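Local coordinates for protein fructuronate-tagaturonate epimerase UxaE from Cohnella laeviribosi in complex with 1 glycerol (Cohnella laeviribosi, PDB 6IL9) that probably interconverts D-fructuronate and D-tagaturonate by epimerisation, as a zinc-binding TIM-barrel isomerase, at residues 33-38 with 464-469; 376-381 with 470-475. All coordinates share one frame; numbering follows the deposited sequence.

Contact 1: 33-38 with 464-469; sequences MIKAEG and TLSERE
A lysine docked onto the end of a helix joins the amino-terminal antiparallel sheet to the helical carboxy-terminal part of this TIM-barrel enzyme: Lys35, from strand 29-36, meets Ser466 and Glu469 where helix 458-467 gives way to helix 469-487. The lysine side chain is fully extended, with CG anti to the backbone N (chi1 -174°), and this stretches its ammonium group across to the helix end. There NZ donates three bonds. It reaches OE2 of Glu469 at 2.7 Å in a salt bridge, approaching from above the carboxylate plane, while the two side chains arrive from opposite directions. A second bond, 2.9 Å from Lys35 NZ to Ser466 O, takes up a carbonyl near the helix's carboxy-terminal end, whose partial negative charge probably favours the cation. This oxygen also accepts from Glu469 N, on the opposite face of the carbonyl plane. The third bond runs 3.0 Å from Lys35 NZ to Ser466 OG. A methionine in its place would probably leave the carboxylate of Glu469 without its cationic mate and cost Ser466 two hydrogen bonds. Beyond the lysine, Tyr19 of strand 17-26 binds the other carboxylate oxygen, OE1, of Glu469, adding a second tie to the sheet. The serine hydroxyl in turn donates to the turn after the strand, with Ser466 OG 3.2 Å from Gly38 O and lying above that carbonyl's plane.

Contact 2: 376-381 with 470-475; sequences VRIVAK and EDYEAA
Both side-chain torsions of Ile378 lie near -60° (chi1 -68°, chi2 -61°), setting CG1 beside the backbone N and bringing CD1 against Asp471, while Tyr472 has its ring anti to the backbone N (chi1 -177°) and meets the same isoleucine with its CA and the ring atom CD1. The contact is a small example of helix-helix packing in which one branched side chain does most of the work. Methyl CD1 of Ile378 rests 3.8 Å from CB of Asp471, the two side chains crossing at a slant, and is equally near the backbone oxygen of that aspartate. One carbon back along the branch, Ile378 CG1 lies 4.0 Å from Tyr472 CA and 4.2 Å from Tyr472 CD1, approaching the ring obliquely. The isoleucine therefore touches the helix mainly through backbone and CB atoms, consistent with close backbones, the CA atoms of Ile378 and Tyr472 being 6.5 Å apart. Polar ends are turned to other partners. Asp471 OD2 forms a salt bridge with Arg468, one turn earlier, and the phenol OH of Tyr472 hydrogen-bonds to Asn371 O, adding a polar link to the apolar contact. Helix 369-382 thus lies against helix 469-487 on this side, while Val379 packs on helix 384-402 and helix 458-467, and Leu465 of the latter packs on Tyr472.

In the fold
The two contacts lie with their centres 13 Å apart, on the same side of the chain's centre, and interlock in sequence: 33-38, then 376-381, then 464-469 and 470-475. The last two segments follow one another directly, so helices 458-467 and 469-487 tie both contacts together. Contact 1 is a polar surface link to the amino-terminal antiparallel sheet; contact 2 is buried and apolar, between helices that follow the eight-stranded barrel. Direct packing joins them, with Leu465 CD1 3.6 Å from Tyr472 CG, and Arg468 CB against Ile378 CG2. Together they connect the early sheet, through the carboxy-terminal helices, to the helix following the barrel's last strand.

Contact 1: 33-38 with 464-469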
ATOM      1  N   MET A  33       4.441  25.009   8.053  1.00 17.65           N
ATOM      2  CA  MET A  33       5.574  24.204   7.619  1.00 17.49           C
ATOM      3  C   MET A  33       6.397  24.981   6.599  1.00 19.53           C
ATOM      4  O   MET A  33       5.849  25.713   5.766  1.00 19.27           O
ATOM      5  CB  MET A  33       5.111  22.875   7.003  1.00 16.57           C
ATOM      6  CG  MET A  33       6.232  21.875   6.776  1.00 22.29           C
ATOM      7  SD  MET A  33       5.668  20.235   6.199  1.00 21.68           S
ATOM      8  CE  MET A  33       4.353  20.023   7.465  1.00 11.03           C
ATOM      9  N   ILE A  34       7.718  24.820   6.678  1.00 18.04           N
ATOM     10  CA  ILE A  34       8.655  25.500   5.805  1.00 18.43           C
ATOM     11  C   ILE A  34       9.663  24.482   5.297  1.00 19.03           C
ATOM     12  O   ILE A  34       9.729  23.345   5.767  1.00 18.97           O
ATOM     13  CB  ILE A  34       9.393  26.652   6.523  1.00 18.76           C
ATOM     14  CG1 ILE A  34      10.268  26.084   7.644  1.00 22.44           C
ATOM     15  CG2 ILE A  34       8.401  27.668   7.067  1.00 19.88           C
ATOM     16  CD1 ILE A  34      11.298  27.075   8.188  1.00 23.38           C
ATOM     17  N   LYS A  35      10.477  24.918   4.343  1.00 19.86           N
ATOM     18  CA  LYS A  35      11.621  24.128   3.916  1.00 19.99           C
ATOM     19  C   LYS A  35      12.835  25.037   3.860  1.00 20.61           C
ATOM     20  O   LYS A  35      12.781  26.093   3.226  1.00 19.09           O
ATOM     21  CB  LYS A  35      11.386  23.478   2.555  1.00 22.54           C
ATOM     22  CG  LYS A  35      12.521  22.541   2.160  1.00 23.19           C
ATOM     23  CD  LYS A  35      12.152  21.753   0.927  1.00 25.05           C
ATOM     24  CE  LYS A  35      13.239  20.764   0.548  1.00 25.16           C
ATOM     25  NZ  LYS A  35      12.849  20.110  -0.736  1.00 28.53           N
ATOM     26  N   ALA A  36      13.913  24.635   4.538  1.00 20.16           N
ATOM     27  CA  ALA A  36      15.160  25.395   4.529  1.00 21.17           C
ATOM     28  C   ALA A  36      16.348  24.449   4.441  1.00 24.44           C
ATOM     29  O   ALA A  36      16.425  23.479   5.196  1.00 24.43           O
ATOM     30  CB  ALA A  36      15.284  26.269   5.780  1.00 22.77           C
ATOM     31  N   GLU A  37      17.275  24.751   3.530  1.00 26.35           N
ATOM     32  CA  GLU A  37      18.507  23.974   3.371  1.00 29.85           C
ATOM     33  C   GLU A  37      18.203  22.491   3.184  1.00 27.38           C
ATOM     34  O   GLU A  37      18.826  21.625   3.797  1.00 33.22           O
ATOM     35  CB  GLU A  37      19.454  24.186   4.554  1.00 33.70           C
ATOM     36  CG  GLU A  37      20.149  25.532   4.545  1.00 36.33           C
ATOM     37  CD  GLU A  37      19.210  26.647   4.919  1.00 36.07           C
ATOM     38  OE1 GLU A  37      18.783  27.395   4.014  1.00 39.28           O
ATOM     39  OE2 GLU A  37      18.870  26.756   6.116  1.00 40.96           O
ATOM     40  N   GLY A  38      17.212  22.202   2.348  1.00 26.11           N
ATOM     41  CA  GLY A  38      16.887  20.835   1.990  1.00 30.65           C
ATOM     42  C   GLY A  38      16.122  20.049   3.029  1.00 29.61           C
ATOM     43  O   GLY A  38      15.945  18.837   2.854  1.00 32.37           O
ATOM     44  N   THR A 464      18.964  14.345  -4.235  1.00 20.36           N
ATOM     45  CA  THR A 464      18.389  14.781  -5.507  1.00 21.01           C
ATOM     46  C   THR A 464      16.872  14.851  -5.435  1.00 19.39           C
ATOM     47  O   THR A 464      16.276  15.733  -6.054  1.00 19.98           O
ATOM     48  CB  THR A 464      18.815  13.895  -6.684  1.00 25.54           C
ATOM     49  OG1 THR A 464      17.911  12.799  -6.834  1.00 37.79           O
ATOM     50  CG2 THR A 464      20.225  13.393  -6.529  1.00 16.51           C
ATOM     51  N   LEU A 465      16.228  13.963  -4.674  1.00 18.43           N
ATOM     52  CA  LEU A 465      14.769  14.018  -4.622  1.00 18.61           C
ATOM     53  C   LEU A 465      14.287  15.249  -3.862  1.00 21.74           C
ATOM     54  O   LEU A 465      13.236  15.810  -4.197  1.00 21.99           O
ATOM     55  CB  LEU A 465      14.202  12.735  -4.015  1.00 20.02           C
ATOM     56  CG  LEU A 465      13.756  11.669  -5.033  1.00 19.72           C
ATOM     57  CD1 LEU A 465      12.491  12.111  -5.763  1.00 19.18           C
ATOM     58  CD2 LEU A 465      14.869  11.416  -6.045  1.00 18.39           C
ATOM     59  N   SER A 466      15.049  15.702  -2.866  1.00 22.60           N
ATOM     60  CA  SER A 466      14.708  16.955  -2.199  1.00 21.86           C
ATOM     61  C   SER A 466      14.915  18.149  -3.131  1.00 22.53           C
ATOM     62  O   SER A 466      14.067  19.045  -3.200  1.00 21.99           O
ATOM     63  CB  SER A 466      15.538  17.104  -0.925  1.00 20.86           C
ATOM     64  OG  SER A 466      15.235  18.320  -0.269  1.00 24.04           O
ATOM     65  N   GLU A 467      16.032  18.168  -3.869  1.00 20.19           N
ATOM     66  CA  GLU A 467      16.264  19.240  -4.831  1.00 23.26           C
ATOM     67  C   GLU A 467      15.190  19.267  -5.908  1.00 22.20           C
ATOM     68  O   GLU A 467      14.877  20.335  -6.441  1.00 24.86           O
ATOM     69  CB  GLU A 467      17.652  19.085  -5.468  1.00 22.73           C
ATOM     70  CG  GLU A 467      18.803  19.296  -4.499  1.00 26.38           C
ATOM     71  CD  GLU A 467      20.121  18.693  -4.984  1.00 35.18           C
ATOM     72  OE1 GLU A 467      21.113  18.756  -4.223  1.00 40.42           O
ATOM     73  OE2 GLU A 467      20.169  18.150  -6.116  1.00 38.18           O
ATOM     74  N   ARG A 468      14.616  18.113  -6.244  1.00 19.18           N
ATOM     75  CA  ARG A 468      13.625  18.004  -7.311  1.00 19.89           C
ATOM     76  C   ARG A 468      12.241  17.685  -6.749  1.00 21.85           C
ATOM     77  O   ARG A 468      11.446  16.978  -7.369  1.00 20.65           O
ATOM     78  CB  ARG A 468      14.033  16.941  -8.330  1.00 19.45           C
ATOM     79  CG  ARG A 468      15.508  16.950  -8.719  1.00 24.94           C
ATOM     80  CD  ARG A 468      15.963  18.298  -9.216  1.00 31.06           C
ATOM     81  NE  ARG A 468      15.312  18.652 -10.467  1.00 35.37           N
ATOM     82  CZ  ARG A 468      15.917  19.290 -11.464  1.00 36.26           C
ATOM     83  NH1 ARG A 468      17.194  19.633 -11.354  1.00 42.27           N
ATOM     84  NH2 ARG A 468      15.244  19.581 -12.572  1.00 39.94           N
ATOM     85  N   GLU A 469      11.951  18.220  -5.565  1.00 22.33           N
ATOM     86  CA  GLU A 469      10.677  17.958  -4.900  1.00 23.10           C
ATOM     87  C   GLU A 469       9.487  18.325  -5.785  1.00 23.71           C
ATOM     88  O   GLU A 469       8.500  17.575  -5.854  1.00 22.85           O
ATOM     89  CB  GLU A 469      10.641  18.730  -3.579  1.00 23.68           C
ATOM     90  CG  GLU A 469       9.317  18.725  -2.847  1.00 25.84           C
ATOM     91  CD  GLU A 469       9.426  19.421  -1.495  1.00 30.68           C
ATOM     92  OE1 GLU A 469       8.574  20.289  -1.192  1.00 28.17           O
ATOM     93  OE2 GLU A 469      10.378  19.091  -0.743  1.00 31.41           O
TER

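Contact 2: 376-381 with 470-475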
ATOM      1  N   VAL A 376      12.863   7.055  -8.917  1.00 15.38           N
ATOM      2  CA  VAL A 376      13.971   6.608  -9.757  1.00 15.36           C
ATOM      3  C   VAL A 376      13.949   7.333 -11.096  1.00 16.87           C
ATOM      4  O   VAL A 376      14.997   7.746 -11.613  1.00 16.93           O
ATOM      5  CB  VAL A 376      13.920   5.079  -9.942  1.00 15.00           C
ATOM      6  CG1 VAL A 376      14.951   4.639 -10.999  1.00 16.20           C
ATOM      7  CG2 VAL A 376      14.186   4.366  -8.624  1.00 17.17           C
ATOM      8  N   ARG A 377      12.756   7.512 -11.673  1.00 16.80           N
ATOM      9  CA  ARG A 377      12.644   8.239 -12.933  1.00 17.28           C
ATOM     10  C   ARG A 377      13.173   9.667 -12.799  1.00 17.35           C
ATOM     11  O   ARG A 377      13.842  10.174 -13.705  1.00 19.71           O
ATOM     12  CB  ARG A 377      11.192   8.244 -13.403  1.00 17.43           C
ATOM     13  CG  ARG A 377      11.022   8.684 -14.837  1.00 16.64           C
ATOM     14  CD  ARG A 377       9.603   9.174 -15.088  1.00 20.55           C
ATOM     15  NE  ARG A 377       8.556   8.175 -14.845  1.00 19.41           N
ATOM     16  CZ  ARG A 377       8.211   7.214 -15.701  1.00 21.09           C
ATOM     17  NH1 ARG A 377       8.855   7.076 -16.852  1.00 21.43           N
ATOM     18  NH2 ARG A 377       7.228   6.376 -15.400  1.00 18.87           N
ATOM     19  N   ILE A 378      12.895  10.328 -11.672  1.00 15.77           N
ATOM     20  CA  ILE A 378      13.455  11.663 -11.460  1.00 16.39           C
ATOM     21  C   ILE A 378      14.980  11.608 -11.449  1.00 18.23           C
ATOM     22  O   ILE A 378      15.651  12.501 -11.987  1.00 20.19           O
ATOM     23  CB  ILE A 378      12.911  12.275 -10.157  1.00 16.26           C
ATOM     24  CG1 ILE A 378      11.419  12.576 -10.286  1.00 16.97           C
ATOM     25  CG2 ILE A 378      13.714  13.544  -9.782  1.00 16.42           C
ATOM     26  CD1 ILE A 378      11.062  13.550 -11.362  1.00 22.74           C
ATOM     27  N   VAL A 379      15.552  10.580 -10.816  1.00 18.49           N
ATOM     28  CA  VAL A 379      17.008  10.443 -10.790  1.00 18.43           C
ATOM     29  C   VAL A 379      17.545  10.232 -12.201  1.00 22.18           C
ATOM     30  O   VAL A 379      18.543  10.845 -12.606  1.00 20.98           O
ATOM     31  CB  VAL A 379      17.433   9.301  -9.843  1.00 18.13           C
ATOM     32  CG1 VAL A 379      18.943   9.052  -9.938  1.00 19.83           C
ATOM     33  CG2 VAL A 379      17.047   9.625  -8.410  1.00 17.87           C
ATOM     34  N   ALA A 380      16.888   9.370 -12.983  1.00 18.46           N
ATOM     35  CA  ALA A 380      17.321   9.185 -14.366  1.00 18.89           C
ATOM     36  C   ALA A 380      17.311  10.503 -15.139  1.00 23.39           C
ATOM     37  O   ALA A 380      18.196  10.752 -15.968  1.00 23.10           O
ATOM     38  CB  ALA A 380      16.441   8.153 -15.071  1.00 20.33           C
ATOM     39  N   LYS A 381      16.327  11.370 -14.866  1.00 18.12           N
ATOM     40  CA  LYS A 381      16.189  12.625 -15.605  1.00 21.51           C
ATOM     41  C   LYS A 381      17.157  13.704 -15.134  1.00 25.24           C
ATOM     42  O   LYS A 381      17.595  14.528 -15.944  1.00 24.18           O
ATOM     43  CB  LYS A 381      14.762  13.164 -15.478  1.00 19.64           C
ATOM     44  CG  LYS A 381      13.724  12.375 -16.258  1.00 19.43           C
ATOM     45  CD  LYS A 381      12.325  12.918 -16.027  1.00 22.98           C
ATOM     46  CE  LYS A 381      11.284  12.086 -16.763  1.00 28.87           C
ATOM     47  NZ  LYS A 381      11.257  12.397 -18.211  1.00 38.21           N
ATOM     48  N   GLU A 470       9.558  19.468  -6.475  1.00 22.59           N
ATOM     49  CA  GLU A 470       8.434  19.867  -7.314  1.00 22.94           C
ATOM     50  C   GLU A 470       8.285  18.936  -8.511  1.00 23.66           C
ATOM     51  O   GLU A 470       7.163  18.599  -8.901  1.00 24.37           O
ATOM     52  CB  GLU A 470       8.597  21.314  -7.779  1.00 28.78           C
ATOM     53  CG  GLU A 470       7.797  22.307  -6.955  1.00 35.89           C
ATOM     54  CD  GLU A 470       7.806  23.703  -7.560  1.00 46.85           C
ATOM     55  OE1 GLU A 470       7.006  24.546  -7.099  1.00 54.39           O
ATOM     56  OE2 GLU A 470       8.608  23.955  -8.491  1.00 48.65           O
ATOM     57  N   ASP A 471       9.405  18.499  -9.098  1.00 21.73           N
ATOM     58  CA  ASP A 471       9.334  17.553 -10.210  1.00 23.81           C
ATOM     59  C   ASP A 471       8.742  16.227  -9.763  1.00 20.38           C
ATOM     60  O   ASP A 471       7.944  15.631 -10.489  1.00 21.03           O
ATOM     61  CB  ASP A 471      10.722  17.306 -10.813  1.00 22.89           C
ATOM     62  CG  ASP A 471      11.252  18.491 -11.601  1.00 30.70           C
ATOM     63  OD1 ASP A 471      10.509  19.468 -11.826  1.00 33.52           O
ATOM     64  OD2 ASP A 471      12.431  18.433 -12.009  1.00 34.65           O
ATOM     65  N   TYR A 472       9.154  15.733  -8.589  1.00 20.16           N
ATOM     66  CA  TYR A 472       8.642  14.452  -8.105  1.00 20.48           C
ATOM     67  C   TYR A 472       7.139  14.525  -7.869  1.00 21.11           C
ATOM     68  O   TYR A 472       6.391  13.608  -8.239  1.00 20.06           O
ATOM     69  CB  TYR A 472       9.380  14.043  -6.819  1.00 18.84           C
ATOM     70  CG  TYR A 472       8.976  12.677  -6.245  1.00 19.58           C
ATOM     71  CD1 TYR A 472       8.868  11.554  -7.064  1.00 18.33           C
ATOM     72  CD2 TYR A 472       8.724  12.518  -4.884  1.00 21.36           C
ATOM     73  CE1 TYR A 472       8.510  10.317  -6.539  1.00 16.72           C
ATOM     74  CE2 TYR A 472       8.363  11.276  -4.352  1.00 18.78           C
ATOM     75  CZ  TYR A 472       8.270  10.176  -5.190  1.00 17.18           C
ATOM     76  OH  TYR A 472       7.917   8.928  -4.699  1.00 18.31           O
ATOM     77  N   GLU A 473       6.668  15.620  -7.266  1.00 19.40           N
ATOM     78  CA  GLU A 473       5.242  15.717  -6.988  1.00 19.05           C
ATOM     79  C   GLU A 473       4.431  15.879  -8.263  1.00 17.89           C
ATOM     80  O   GLU A 473       3.325  15.335  -8.359  1.00 18.98           O
ATOM     81  CB  GLU A 473       5.000  16.850  -6.002  1.00 20.86           C
ATOM     82  CG  GLU A 473       5.638  16.488  -4.688  1.00 22.83           C
ATOM     83  CD  GLU A 473       5.593  17.571  -3.662  1.00 25.85           C
ATOM     84  OE1 GLU A 473       5.069  18.670  -3.953  1.00 24.91           O
ATOM     85  OE2 GLU A 473       6.099  17.306  -2.549  1.00 27.08           O
ATOM     86  N   ALA A 474       4.975  16.571  -9.271  1.00 17.68           N
ATOM     87  CA  ALA A 474       4.281  16.642 -10.556  1.00 18.31           C
ATOM     88  C   ALA A 474       4.201  15.269 -11.196  1.00 19.17           C
ATOM     89  O   ALA A 474       3.201  14.924 -11.840  1.00 20.16           O
ATOM     90  CB  ALA A 474       4.992  17.613 -11.499  1.00 21.14           C
ATOM     91  N   ALA A 475       5.259  14.475 -11.041  1.00 17.11           N
ATOM     92  CA  ALA A 475       5.247  13.125 -11.589  1.00 19.23           C
ATOM     93  C   ALA A 475       4.212  12.255 -10.885  1.00 18.04           C
ATOM     94  O   ALA A 475       3.505  11.477 -11.536  1.00 18.99           O
ATOM     95  CB  ALA A 475       6.637  12.510 -11.483  1.00 21.21           C
TER